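Local coordinates for pyruvate kinase (Cryptosporidium parvum, PDB 4DRS), which probably catalyses the last step of glycolysis, the transfer of a phosphoryl group from phosphoenolpyruvate to ADP, giving pyruvate and ATP, at residues S356-L361 / L463-G468; V423-I428 / F502-H507; I428-E433 / Q448-C453; K470-N475 / K492-I497. All coordinates share one frame; numbering follows the deposited sequence.

Contact 1. Residues S356-L361 / L463-G468. With SO4 (sulfate ion), chain D.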
loop_
_atom_site.group_PDB
_atom_site.type_symbol
_atom_site.label_atom_id
_atom_site.label_comp_id
_atom_site.label_asym_id
_atom_site.label_seq_id
_atom_site.Cartn_x
_atom_site.Cartn_y
_atom_site.Cartn_z
ATOM N N SER A 356 -13.210 16.851 -11.304
ATOM C CA SER A 356 -13.978 17.503 -12.361
ATOM C C SER A 356 -13.151 17.800 -13.622
ATOM O O SER A 356 -12.017 18.277 -13.536
ATOM C CB SER A 356 -14.596 18.791 -11.823
ATOM O OG SER A 356 -15.652 19.217 -12.649
ATOM N N ASP A 357 -13.728 17.513 -14.785
ATOM C CA ASP A 357 -13.078 17.786 -16.071
ATOM C C ASP A 357 -13.176 19.253 -16.483
ATOM O O ASP A 357 -12.210 19.817 -16.998
ATOM C CB ASP A 357 -13.649 16.889 -17.180
ATOM C CG ASP A 357 -13.076 15.484 -17.148
ATOM O OD1 ASP A 357 -13.514 14.675 -16.301
ATOM O OD2 ASP A 357 -12.183 15.185 -17.972
ATOM N N CYS A 358 -14.352 19.850 -16.281
ATOM C CA CYS A 358 -14.580 21.259 -16.598
ATOM C C CYS A 358 -15.278 21.959 -15.464
ATOM O O CYS A 358 -16.011 21.342 -14.692
ATOM C CB CYS A 358 -15.461 21.443 -17.836
ATOM S SG CYS A 358 -15.172 20.286 -19.173
ATOM N N VAL A 359 -15.058 23.263 -15.397
ATOM C CA VAL A 359 -15.833 24.138 -14.536
ATOM C C VAL A 359 -16.576 25.125 -15.428
ATOM O O VAL A 359 -16.088 25.496 -16.500
ATOM C CB VAL A 359 -14.952 24.863 -13.492
ATOM C CG1 VAL A 359 -14.418 23.859 -12.484
ATOM C CG2 VAL A 359 -13.800 25.608 -14.158
ATOM N N MET A 360 -17.762 25.529 -14.994
ATOM C CA MET A 360 -18.601 26.404 -15.789
ATOM C C MET A 360 -18.986 27.673 -15.041
ATOM O O MET A 360 -19.404 27.614 -13.887
ATOM C CB MET A 360 -19.857 25.659 -16.235
ATOM C CG MET A 360 -20.707 26.420 -17.239
ATOM S SD MET A 360 -22.233 25.546 -17.601
ATOM C CE MET A 360 -23.382 26.418 -16.541
ATOM N N LEU A 361 -18.844 28.810 -15.719
ATOM C CA LEU A 361 -19.336 30.101 -15.236
ATOM C C LEU A 361 -20.701 30.406 -15.828
ATOM O O LEU A 361 -20.907 30.246 -17.030
ATOM C CB LEU A 361 -18.373 31.222 -15.622
ATOM C CG LEU A 361 -17.095 31.382 -14.809
ATOM C CD1 LEU A 361 -16.198 32.426 -15.452
ATOM C CD2 LEU A 361 -17.400 31.761 -13.369
ATOM N N LEU A 463 -13.104 17.715 -27.963
ATOM C CA LEU A 463 -12.142 17.441 -26.900
ATOM C C LEU A 463 -11.993 18.581 -25.889
ATOM O O LEU A 463 -11.212 18.476 -24.936
ATOM C CB LEU A 463 -10.778 17.090 -27.498
ATOM C CG LEU A 463 -10.607 15.698 -28.117
ATOM C CD1 LEU A 463 -9.307 15.636 -28.900
ATOM C CD2 LEU A 463 -10.655 14.590 -27.068
ATOM N N LYS A 464 -12.747 19.657 -26.084
ATOM C CA LYS A 464 -12.622 20.828 -25.225
ATOM C C LYS A 464 -13.278 20.651 -23.859
ATOM O O LYS A 464 -13.217 21.550 -23.023
ATOM C CB LYS A 464 -13.113 22.094 -25.933
ATOM C CG LYS A 464 -12.280 22.501 -27.151
ATOM C CD LYS A 464 -10.782 22.273 -26.970
ATOM C CE LYS A 464 -10.152 23.232 -25.965
ATOM N NZ LYS A 464 -8.888 22.666 -25.400
ATOM N N ILE A 465 -13.894 19.490 -23.637
ATOM C CA ILE A 465 -14.436 19.143 -22.325
ATOM C C ILE A 465 -13.613 18.059 -21.606
ATOM O O ILE A 465 -13.960 17.636 -20.500
ATOM C CB ILE A 465 -15.916 18.710 -22.396
ATOM C CG1 ILE A 465 -16.111 17.627 -23.465
ATOM C CG2 ILE A 465 -16.818 19.925 -22.615
ATOM C CD1 ILE A 465 -17.350 16.779 -23.257
ATOM N N ALA A 466 -12.526 17.617 -22.236
ATOM C CA ALA A 466 -11.651 16.605 -21.648
ATOM C C ALA A 466 -10.469 17.264 -20.942
ATOM O O ALA A 466 -9.746 18.064 -21.548
ATOM C CB ALA A 466 -11.164 15.638 -22.717
ATOM N N ARG A 467 -10.272 16.918 -19.671
ATOM C CA ARG A 467 -9.210 17.518 -18.867
ATOM C C ARG A 467 -7.822 17.284 -19.463
ATOM O O ARG A 467 -7.492 16.166 -19.891
ATOM C CB ARG A 467 -9.247 17.002 -17.428
ATOM C CG ARG A 467 -8.308 17.765 -16.508
ATOM C CD ARG A 467 -8.045 17.048 -15.201
ATOM N NE ARG A 467 -9.082 17.315 -14.216
ATOM C CZ ARG A 467 -8.920 17.202 -12.901
ATOM N NH1 ARG A 467 -7.746 16.838 -12.398
ATOM N NH2 ARG A 467 -9.933 17.462 -12.086
ATOM N N GLY A 468 -7.034 18.356 -19.500
ATOM C CA GLY A 468 -5.635 18.307 -19.900
ATOM C C GLY A 468 -5.367 18.058 -21.372
ATOM O O GLY A 468 -4.248 17.714 -21.744
HETATM S S SO4 D . -6.246 24.517 -27.305
HETATM O O1 SO4 D . -5.098 24.783 -28.200
HETATM O O2 SO4 D . -5.780 24.399 -25.905
HETATM O O3 SO4 D . -7.193 25.656 -27.412
HETATM O O4 SO4 D . -6.898 23.252 -27.725
#
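R467 presents the edge of its guanidinium to the backbone carbonyl of S356. NH2 donates to S356 O over 2.7 Å, with the oxygen in the guanidinium plane but the donor lying above the carbonyl plane; NE adds a weak, bent bond to the same oxygen. An arginine suits the place because its long chain can turn back: CG is anti to the backbone N (chi1 -171°), and a bend at chi3 (-84°) follows. Its backbone N donates to D357 OD2 at 3.1 Å, along the anti lone pair of that oxygen, and the two side chains cross at about a right angle. Here two domains meet: S356-L361 enters strand 358-361, the eighth and last strand of the TIM barrel, whereas L463-G468 is a loop of the alpha/beta domain. C358 lays its SG against I465, 3.2 Å from the carbonyl O and 3.7 Å from CB; a short, polarisable thiol suits a spot shared by a carbonyl and a hydrocarbon. Farther out, the other carboxylate oxygen of D357 forms a salt bridge with R445, and R467 NH2 also donates to V352 O. S356 OG, bonded to C358 O at 3.0 Å, ties down the turn into the strand.

Contact 2. Residues V423-I428 / F502-H507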
loop_
_atom_site.group_PDB
_atom_site.type_symbol
_atom_site.label_atom_id
_atom_site.label_comp_id
_atom_site.label_asym_id
_atom_site.label_seq_id
_atom_site.Cartn_x
_atom_site.Cartn_y
_atom_site.Cartn_z
ATOM N N VAL A 423 9.911 7.970 -17.710
ATOM C CA VAL A 423 11.011 8.724 -18.333
ATOM C C VAL A 423 10.968 10.213 -18.010
ATOM O O VAL A 423 11.812 10.974 -18.480
ATOM C CB VAL A 423 11.094 8.535 -19.869
ATOM C CG1 VAL A 423 11.319 7.074 -20.223
ATOM C CG2 VAL A 423 9.869 9.110 -20.572
ATOM N N ASN A 424 9.985 10.616 -17.210
ATOM C CA ASN A 424 9.776 12.022 -16.858
ATOM C C ASN A 424 9.528 12.899 -18.096
ATOM O O ASN A 424 10.111 13.981 -18.245
ATOM C CB ASN A 424 10.943 12.546 -16.007
ATOM C CG ASN A 424 10.645 13.888 -15.365
ATOM O OD1 ASN A 424 9.576 14.095 -14.789
ATOM N ND2 ASN A 424 11.597 14.810 -15.461
ATOM N N ALA A 425 8.654 12.412 -18.976
ATOM C CA ALA A 425 8.285 13.117 -20.201
ATOM C C ALA A 425 7.500 14.389 -19.901
ATOM O O ALA A 425 6.912 14.529 -18.825
ATOM C CB ALA A 425 7.482 12.203 -21.110
ATOM N N LYS A 426 7.494 15.312 -20.857
ATOM C CA LYS A 426 6.804 16.584 -20.690
ATOM C C LYS A 426 5.466 16.610 -21.413
ATOM O O LYS A 426 4.581 17.385 -21.048
ATOM C CB LYS A 426 7.687 17.749 -21.158
ATOM C CG LYS A 426 9.062 17.809 -20.501
ATOM C CD LYS A 426 8.984 17.952 -18.984
ATOM C CE LYS A 426 10.371 17.982 -18.360
ATOM N NZ LYS A 426 10.304 18.008 -16.870
ATOM N N LEU A 427 5.319 15.765 -22.432
ATOM C CA LEU A 427 4.098 15.730 -23.234
ATOM C C LEU A 427 3.683 14.322 -23.630
ATOM O O LEU A 427 4.526 13.436 -23.805
ATOM C CB LEU A 427 4.269 16.554 -24.514
ATOM C CG LEU A 427 4.451 18.073 -24.447
ATOM C CD1 LEU A 427 4.855 18.563 -25.821
ATOM C CD2 LEU A 427 3.195 18.786 -23.967
ATOM N N ILE A 428 2.375 14.132 -23.774
ATOM C CA ILE A 428 1.827 12.947 -24.414
ATOM C C ILE A 428 1.103 13.395 -25.684
ATOM O O ILE A 428 0.073 14.073 -25.616
ATOM C CB ILE A 428 0.860 12.170 -23.492
ATOM C CG1 ILE A 428 1.564 11.773 -22.186
ATOM C CG2 ILE A 428 0.318 10.939 -24.209
ATOM C CD1 ILE A 428 0.654 11.141 -21.149
ATOM N N PHE A 502 11.682 14.415 -23.291
ATOM C CA PHE A 502 10.951 13.288 -23.854
ATOM C C PHE A 502 9.473 13.603 -24.047
ATOM O O PHE A 502 8.882 14.383 -23.292
ATOM C CB PHE A 502 11.100 12.041 -22.980
ATOM C CG PHE A 502 12.486 11.455 -22.983
ATOM C CD1 PHE A 502 13.020 10.893 -24.141
ATOM C CD2 PHE A 502 13.252 11.448 -21.821
ATOM C CE1 PHE A 502 14.297 10.351 -24.142
ATOM C CE2 PHE A 502 14.528 10.904 -21.817
ATOM C CZ PHE A 502 15.051 10.354 -22.978
ATOM N N ALA A 503 8.897 12.992 -25.077
ATOM C CA ALA A 503 7.459 12.990 -25.292
ATOM C C ALA A 503 7.027 11.579 -25.660
ATOM O O ALA A 503 7.766 10.844 -26.319
ATOM C CB ALA A 503 7.073 13.970 -26.389
ATOM N N ILE A 504 5.834 11.201 -25.215
ATOM C CA ILE A 504 5.237 9.939 -25.620
ATOM C C ILE A 504 4.359 10.203 -26.834
ATOM O O ILE A 504 3.485 11.067 -26.798
ATOM C CB ILE A 504 4.389 9.301 -24.492
ATOM C CG1 ILE A 504 5.164 9.247 -23.168
ATOM C CG2 ILE A 504 3.868 7.930 -24.905
ATOM C CD1 ILE A 504 6.434 8.423 -23.184
ATOM N N ALA A 505 4.606 9.461 -27.907
ATOM C CA ALA A 505 3.768 9.534 -29.096
ATOM C C ALA A 505 2.866 8.311 -29.176
ATOM O O ALA A 505 3.333 7.179 -29.075
ATOM C CB ALA A 505 4.626 9.658 -30.346
ATOM N N VAL A 506 1.571 8.553 -29.346
ATOM C CA VAL A 506 0.578 7.488 -29.486
ATOM C C VAL A 506 -0.210 7.674 -30.778
ATOM O O VAL A 506 -0.641 8.784 -31.087
ATOM C CB VAL A 506 -0.392 7.470 -28.282
ATOM C CG1 VAL A 506 -1.589 6.563 -28.540
ATOM C CG2 VAL A 506 0.336 7.041 -27.022
ATOM N N HIS A 507 -0.383 6.592 -31.537
ATOM C CA HIS A 507 -1.270 6.601 -32.706
ATOM C C HIS A 507 -1.795 5.240 -33.058
ATOM O O HIS A 507 -2.034 4.426 -32.165
ATOM C CB HIS A 507 -0.632 7.294 -33.916
ATOM C CG HIS A 507 0.663 6.672 -34.387
ATOM N ND1 HIS A 507 0.698 5.584 -35.178
ATOM C CD2 HIS A 507 1.993 7.055 -34.184
ATOM C CE1 HIS A 507 1.981 5.270 -35.455
ATOM N NE2 HIS A 507 2.772 6.172 -34.845
HETATM O O HOH W 1 11.832 14.633 -20.430
#
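The carbonyl oxygen of L427 takes the N-H of I504 at 2.9 Å, the shorter of two backbone bonds that start the parallel pairing of strands 427-431 and 502-506 in the sheet of the alpha/beta domain. The other runs from K426 N to F502 O at 3.0 Å and is nearly straight (168°). I428 pairs with I504 in parallel register, and their side chains lie on one face of the sheet, with I428 CG2 4.4 Å from I504 CB. Branched aliphatic residues suit this buried face, where I504 packs on S419 and A420 of helix 408-422. L427 and A503 point to the reverse face, toward helix 480-493, where A503 packs against L488. Just before the strand, N424 ends helix 408-422 in a Schellman motif with positive phi, turning the chain toward the sheet. V423 and F502 cross at about a right angle, and V423 CG2, set between the backbone N and the carbonyl carbon, comes 4.0 Å from F502 CB. A411 and V408 of the second subunit pack on V423 and F502 respectively, so this end of the sheet borders a subunit interface. One water completes the join, donating to N424 O and accepting from F502 N, each at 2.9 Å.

Contact 3. Residues I428-E433 / Q448-C453; sequences IITITE and QTIIAC. With SO4 (sulfate ion), chain C.
Strands 427-431 and 449-454 are the two arms of a beta-alpha-beta unit, with helix 436-443 as the crossover between them. Over the segments compared here the strands run the same way, 20° apart, and their axes approach to 4.7 Å. Five backbone bonds form the parallel ladder. It begins with I428 N to T449 O at 3.1 Å, continues through I451 N to I428 O, T430 N to I451 O and C453 N to T430 O, and finishes with T432 N to C453 O at 2.9 Å. I428, T430, I450 and A452 share one face; helix 436-443 packs on the first three, and A452 lies against V469 and L463. T430 CG2 is 4.0 Å from A452 CB, two methyls fitting side by side. I428 CG1 meets Q448 CB at 4.1 Å, while Q448 NE2 turns to A425 O. On the other face, I429 CG2, anti to its backbone N, touches C453 SG at 3.8 Å; apolar side chains suit I429, I451 and C453, buried against helix 480-493. Beyond the strand, T432 OG1 lies 2.7 Å from both O2 and O3 of a sulfate, and E433 N donates to O3. T434 and T437 also bind this ion, probably acquired from the crystallisation liquor. The whole is a beta-alpha-beta crossover whose strand-to-helix loop, leading to the N-terminal end of helix 436-443, holds an anion, as is common in alpha/beta folds.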
loop_
_atom_site.group_PDB
_atom_site.type_symbol
_atom_site.label_atom_id
_atom_site.label_comp_id
_atom_site.label_asym_id
_atom_site.label_seq_id
_atom_site.Cartn_x
_atom_site.Cartn_y
_atom_site.Cartn_z
ATOM N N ILE A 428 2.375 14.132 -23.774
ATOM C CA ILE A 428 1.827 12.947 -24.414
ATOM C C ILE A 428 1.103 13.395 -25.684
ATOM O O ILE A 428 0.073 14.073 -25.616
ATOM C CB ILE A 428 0.860 12.170 -23.492
ATOM C CG1 ILE A 428 1.564 11.773 -22.186
ATOM C CG2 ILE A 428 0.318 10.939 -24.209
ATOM C CD1 ILE A 428 0.654 11.141 -21.149
ATOM N N ILE A 429 1.660 13.031 -26.837
ATOM C CA ILE A 429 1.082 13.400 -28.126
ATOM C C ILE A 429 0.319 12.217 -28.711
ATOM O O ILE A 429 0.854 11.110 -28.795
ATOM C CB ILE A 429 2.154 13.895 -29.122
ATOM C CG1 ILE A 429 2.960 15.041 -28.510
ATOM C CG2 ILE A 429 1.514 14.336 -30.434
ATOM C CD1 ILE A 429 4.215 15.398 -29.284
ATOM N N THR A 430 -0.932 12.452 -29.100
ATOM C CA THR A 430 -1.757 11.397 -29.683
ATOM C C THR A 430 -2.312 11.779 -31.059
ATOM O O THR A 430 -2.938 12.825 -31.223
ATOM C CB THR A 430 -2.884 10.933 -28.723
ATOM O OG1 THR A 430 -3.642 9.885 -29.339
ATOM C CG2 THR A 430 -3.822 12.080 -28.350
ATOM N N ILE A 431 -2.045 10.935 -32.047
ATOM C CA ILE A 431 -2.590 11.119 -33.384
ATOM C C ILE A 431 -3.921 10.381 -33.412
ATOM O O ILE A 431 -3.967 9.167 -33.239
ATOM C CB ILE A 431 -1.631 10.584 -34.475
ATOM C CG1 ILE A 431 -0.296 11.340 -34.440
ATOM C CG2 ILE A 431 -2.259 10.692 -35.857
ATOM C CD1 ILE A 431 0.791 10.723 -35.300
ATOM N N THR A 432 -5.003 11.126 -33.610
ATOM C CA THR A 432 -6.347 10.572 -33.503
ATOM C C THR A 432 -7.284 11.126 -34.574
ATOM O O THR A 432 -7.166 12.284 -34.976
ATOM C CB THR A 432 -6.941 10.784 -32.088
ATOM O OG1 THR A 432 -8.226 10.159 -32.004
ATOM C CG2 THR A 432 -7.067 12.274 -31.747
ATOM N N GLU A 433 -8.204 10.284 -35.035
ATOM C CA GLU A 433 -9.187 10.688 -36.032
ATOM C C GLU A 433 -10.566 10.876 -35.398
ATOM O O GLU A 433 -11.455 11.470 -36.009
ATOM C CB GLU A 433 -9.257 9.659 -37.169
ATOM C CG GLU A 433 -9.823 10.212 -38.476
ATOM C CD GLU A 433 -10.469 9.146 -39.358
ATOM O OE1 GLU A 433 -11.097 8.209 -38.814
ATOM O OE2 GLU A 433 -10.366 9.255 -40.601
ATOM N N GLN A 448 1.447 15.130 -17.431
ATOM C CA GLN A 448 1.850 15.741 -18.696
ATOM C C GLN A 448 0.628 16.245 -19.438
ATOM O O GLN A 448 -0.439 15.623 -19.393
ATOM C CB GLN A 448 2.599 14.743 -19.588
ATOM C CG GLN A 448 3.915 14.230 -19.027
ATOM C CD GLN A 448 3.728 13.141 -17.989
ATOM O OE1 GLN A 448 2.647 12.557 -17.875
ATOM N NE2 GLN A 448 4.779 12.856 -17.229
ATOM N N THR A 449 0.787 17.374 -20.121
ATOM C CA THR A 449 -0.241 17.878 -21.021
ATOM C C THR A 449 -0.417 16.901 -22.183
ATOM O O THR A 449 0.564 16.350 -22.690
ATOM C CB THR A 449 0.106 19.301 -21.525
ATOM O OG1 THR A 449 -0.137 20.243 -20.471
ATOM C CG2 THR A 449 -0.737 19.692 -22.739
ATOM N N ILE A 450 -1.670 16.670 -22.568
ATOM C CA ILE A 450 -1.990 15.805 -23.691
ATOM C C ILE A 450 -2.235 16.653 -24.934
ATOM O O ILE A 450 -3.112 17.520 -24.944
ATOM C CB ILE A 450 -3.244 14.944 -23.422
ATOM C CG1 ILE A 450 -3.140 14.226 -22.076
ATOM C CG2 ILE A 450 -3.464 13.941 -24.553
ATOM C CD1 ILE A 450 -4.488 13.886 -21.478
ATOM N N ILE A 451 -1.461 16.391 -25.983
ATOM C CA ILE A 451 -1.638 17.083 -27.254
ATOM C C ILE A 451 -2.260 16.140 -28.277
ATOM O O ILE A 451 -1.648 15.142 -28.664
ATOM C CB ILE A 451 -0.309 17.687 -27.772
ATOM C CG1 ILE A 451 0.196 18.749 -26.785
ATOM C CG2 ILE A 451 -0.491 18.266 -29.171
ATOM C CD1 ILE A 451 1.448 19.483 -27.214
ATOM N N ALA A 452 -3.483 16.461 -28.693
ATOM C CA ALA A 452 -4.225 15.655 -29.656
ATOM C C ALA A 452 -4.109 16.222 -31.065
ATOM O O ALA A 452 -4.486 17.373 -31.307
ATOM C CB ALA A 452 -5.685 15.554 -29.249
ATOM N N CYS A 453 -3.596 15.404 -31.985
ATOM C CA CYS A 453 -3.411 15.799 -33.378
ATOM C C CYS A 453 -4.438 15.134 -34.268
ATOM O O CYS A 453 -4.512 13.906 -34.346
ATOM C CB CYS A 453 -2.015 15.431 -33.869
ATOM S SG CYS A 453 -0.687 16.164 -32.906
HETATM S S SO4 C . -8.422 7.017 -32.300
HETATM O O1 SO4 C . -7.198 6.783 -33.092
HETATM O O2 SO4 C . -8.036 7.631 -31.016
HETATM O O3 SO4 C . -9.329 7.933 -33.024
HETATM O O4 SO4 C . -9.139 5.745 -32.073
#

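Contact 4. Residues K470-N475 / K492-I497; sequences KTYVLN and KEESLI. With SO4 (sulfate ion), chain D.
An edge strand of the alpha/beta sheet, 469-473, meets the C-terminal end of helix 480-493, which a Schellman motif closes with S495 as its positive-phi residue. E494, the first residue to leave the helix, reaches across from there, and Y472 meets it tip to tip. Y472 OH donates to E494 OE1 at 2.7 Å. The carboxylate oxygen lies at the edge of the tyrosine ring, near the ring plane, but the hydroxyl approaches it from above the carboxylate plane, 46° out; the two planes stand 65° apart. A tyrosine fits because its ring packs against L490 and A491 of the helix and still carries a hydroxyl out to the acid.

K470 comes to the same carboxylate, also tip to tip. Its chain is extended as far as CE, with CG anti to the backbone N, and then bends at chi4 (73°), which swings NZ toward the sulfate. NZ consequently makes only a long salt bridge to E494 OE1, 4.0 Å, but hydrogen-bonds sulfate O1 at 2.8 Å. T471 N donates to O4 at 3.1 Å, and T103 and K464 also bind the ion. Beside the charged tips, L496 CD1 packs 3.9 Å from K470 CD and 3.8 Å from Y472 OH, a leucine suited to flank the aliphatic part of the lysine. With a tyrosine hydroxyl as donor and a lysine ammonium nearby, E494 is probably stabilised as a carboxylate, while K470, hydrogen-bonded to a sulfate probably taken up from the crystallisation liquor, would add only a longer-range attraction to E494.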
loop_
_atom_site.group_PDB
_atom_site.type_symbol
_atom_site.label_atom_id
_atom_site.label_comp_id
_atom_site.label_asym_id
_atom_site.label_seq_id
_atom_site.Cartn_x
_atom_site.Cartn_y
_atom_site.Cartn_z
ATOM N N LYS A 470 -4.983 19.501 -25.075
ATOM C CA LYS A 470 -4.804 20.590 -26.023
ATOM C C LYS A 470 -4.798 19.954 -27.410
ATOM O O LYS A 470 -4.343 18.820 -27.564
ATOM C CB LYS A 470 -3.496 21.336 -25.743
ATOM C CG LYS A 470 -3.193 22.464 -26.721
ATOM C CD LYS A 470 -1.936 23.237 -26.342
ATOM C CE LYS A 470 -1.689 24.404 -27.292
ATOM N NZ LYS A 470 -2.628 25.549 -27.106
ATOM N N THR A 471 -5.305 20.667 -28.411
ATOM C CA THR A 471 -5.439 20.093 -29.750
ATOM C C THR A 471 -4.673 20.850 -30.842
ATOM O O THR A 471 -4.641 22.081 -30.858
ATOM C CB THR A 471 -6.916 19.994 -30.170
ATOM O OG1 THR A 471 -7.511 21.296 -30.118
ATOM C CG2 THR A 471 -7.687 19.051 -29.251
ATOM N N TYR A 472 -4.051 20.097 -31.747
ATOM C CA TYR A 472 -3.477 20.659 -32.967
ATOM C C TYR A 472 -4.257 20.144 -34.166
ATOM O O TYR A 472 -4.297 18.936 -34.412
ATOM C CB TYR A 472 -1.994 20.295 -33.129
ATOM C CG TYR A 472 -1.037 20.887 -32.102
ATOM C CD1 TYR A 472 0.252 20.370 -31.959
ATOM C CD2 TYR A 472 -1.410 21.957 -31.277
ATOM C CE1 TYR A 472 1.141 20.895 -31.035
ATOM C CE2 TYR A 472 -0.525 22.486 -30.346
ATOM C CZ TYR A 472 0.746 21.948 -30.231
ATOM O OH TYR A 472 1.636 22.458 -29.317
ATOM N N VAL A 473 -4.888 21.061 -34.896
ATOM C CA VAL A 473 -5.625 20.715 -36.109
ATOM C C VAL A 473 -4.699 20.791 -37.321
ATOM O O VAL A 473 -4.036 21.806 -37.545
ATOM C CB VAL A 473 -6.852 21.628 -36.329
ATOM C CG1 VAL A 473 -7.608 21.216 -37.586
ATOM C CG2 VAL A 473 -7.775 21.591 -35.120
ATOM N N LEU A 474 -4.660 19.712 -38.096
ATOM C CA LEU A 474 -3.766 19.626 -39.245
ATOM C C LEU A 474 -4.521 19.416 -40.555
ATOM O O LEU A 474 -5.685 19.004 -40.556
ATOM C CB LEU A 474 -2.736 18.511 -39.032
ATOM C CG LEU A 474 -1.823 18.657 -37.806
ATOM C CD1 LEU A 474 -1.069 17.368 -37.528
ATOM C CD2 LEU A 474 -0.852 19.819 -37.970
ATOM N N ASN A 475 -3.852 19.719 -41.667
ATOM C CA ASN A 475 -4.387 19.438 -42.999
ATOM C C ASN A 475 -4.474 17.933 -43.251
ATOM O O ASN A 475 -5.483 17.435 -43.752
ATOM C CB ASN A 475 -3.556 20.139 -44.091
ATOM C CG ASN A 475 -2.082 19.751 -44.056
ATOM O OD1 ASN A 475 -1.419 19.850 -43.017
ATOM N ND2 ASN A 475 -1.558 19.312 -45.201
ATOM N N LYS A 492 7.136 23.355 -28.858
ATOM C CA LYS A 492 8.350 24.073 -28.468
ATOM C C LYS A 492 8.123 25.582 -28.573
ATOM O O LYS A 492 8.498 26.332 -27.671
ATOM C CB LYS A 492 9.537 23.639 -29.335
ATOM C CG LYS A 492 10.901 24.079 -28.822
ATOM C CD LYS A 492 12.015 23.618 -29.755
ATOM C CE LYS A 492 13.356 24.256 -29.408
ATOM N NZ LYS A 492 13.960 23.718 -28.153
ATOM N N GLU A 493 7.490 26.007 -29.668
ATOM C CA GLU A 493 7.129 27.413 -29.898
ATOM C C GLU A 493 6.171 27.951 -28.823
ATOM O O GLU A 493 6.237 29.128 -28.461
ATOM C CB GLU A 493 6.525 27.582 -31.302
ATOM C CG GLU A 493 5.967 28.964 -31.622
ATOM C CD GLU A 493 5.300 29.039 -32.987
ATOM O OE1 GLU A 493 6.004 28.885 -34.010
ATOM O OE2 GLU A 493 4.071 29.267 -33.041
ATOM N N GLU A 494 5.295 27.084 -28.315
ATOM C CA GLU A 494 4.304 27.464 -27.301
ATOM C C GLU A 494 4.807 27.279 -25.870
ATOM O O GLU A 494 4.034 27.395 -24.915
ATOM C CB GLU A 494 3.007 26.678 -27.502
ATOM C CG GLU A 494 2.245 27.040 -28.767
ATOM C CD GLU A 494 1.090 26.098 -29.044
ATOM O OE1 GLU A 494 1.063 24.995 -28.457
ATOM O OE2 GLU A 494 0.210 26.460 -29.853
ATOM N N SER A 495 6.103 26.993 -25.734
ATOM C CA SER A 495 6.769 26.824 -24.436
ATOM C C SER A 495 6.192 25.666 -23.612
ATOM O O SER A 495 6.086 25.751 -22.384
ATOM C CB SER A 495 6.755 28.136 -23.632
ATOM O OG SER A 495 7.385 29.191 -24.345
ATOM N N LEU A 496 5.824 24.586 -24.298
ATOM C CA LEU A 496 5.280 23.400 -23.638
ATOM C C LEU A 496 6.339 22.312 -23.483
ATOM O O LEU A 496 6.224 21.450 -22.613
ATOM C CB LEU A 496 4.061 22.864 -24.399
ATOM C CG LEU A 496 2.896 23.833 -24.643
ATOM C CD1 LEU A 496 1.863 23.215 -25.577
ATOM C CD2 LEU A 496 2.249 24.267 -23.335
ATOM N N ILE A 497 7.368 22.368 -24.327
ATOM C CA ILE A 497 8.471 21.401 -24.313
ATOM C C ILE A 497 9.785 22.062 -24.760
ATOM O O ILE A 497 9.768 23.080 -25.456
ATOM C CB ILE A 497 8.150 20.150 -25.182
ATOM C CG1 ILE A 497 9.160 19.022 -24.922
ATOM C CG2 ILE A 497 8.054 20.516 -26.663
ATOM C CD1 ILE A 497 8.726 17.649 -25.391
HETATM S S SO4 D . -6.246 24.517 -27.305
HETATM O O1 SO4 D . -5.098 24.783 -28.200
HETATM O O2 SO4 D . -5.780 24.399 -25.905
HETATM O O3 SO4 D . -7.193 25.656 -27.412
HETATM O O4 SO4 D . -6.898 23.252 -27.725
#

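How the contacts relate
Contacts 2, 3 and 4 belong to one sheet of the alpha/beta domain, in the order 469-473, 449-454, 427-431, 502-506. Contacts 2 and 3 share strand 427-431 and I428, and their centres are about 9 Å apart. The centre of contact 4 is about 9 Å from that of contact 3 and about 14 Å from that of contact 2. Along the chain, contacts 3 and 4 come in series, both nested within the loop closed by contact 2. Contact 1, centred about 16 Å from contact 3, encloses contact 3 and crosses contact 2. It joins the catalytic TIM barrel to the loop entering strand 469-473, so the sheet is connected directly to the barrel. Contacts 1 and 4 also touch one sulfate.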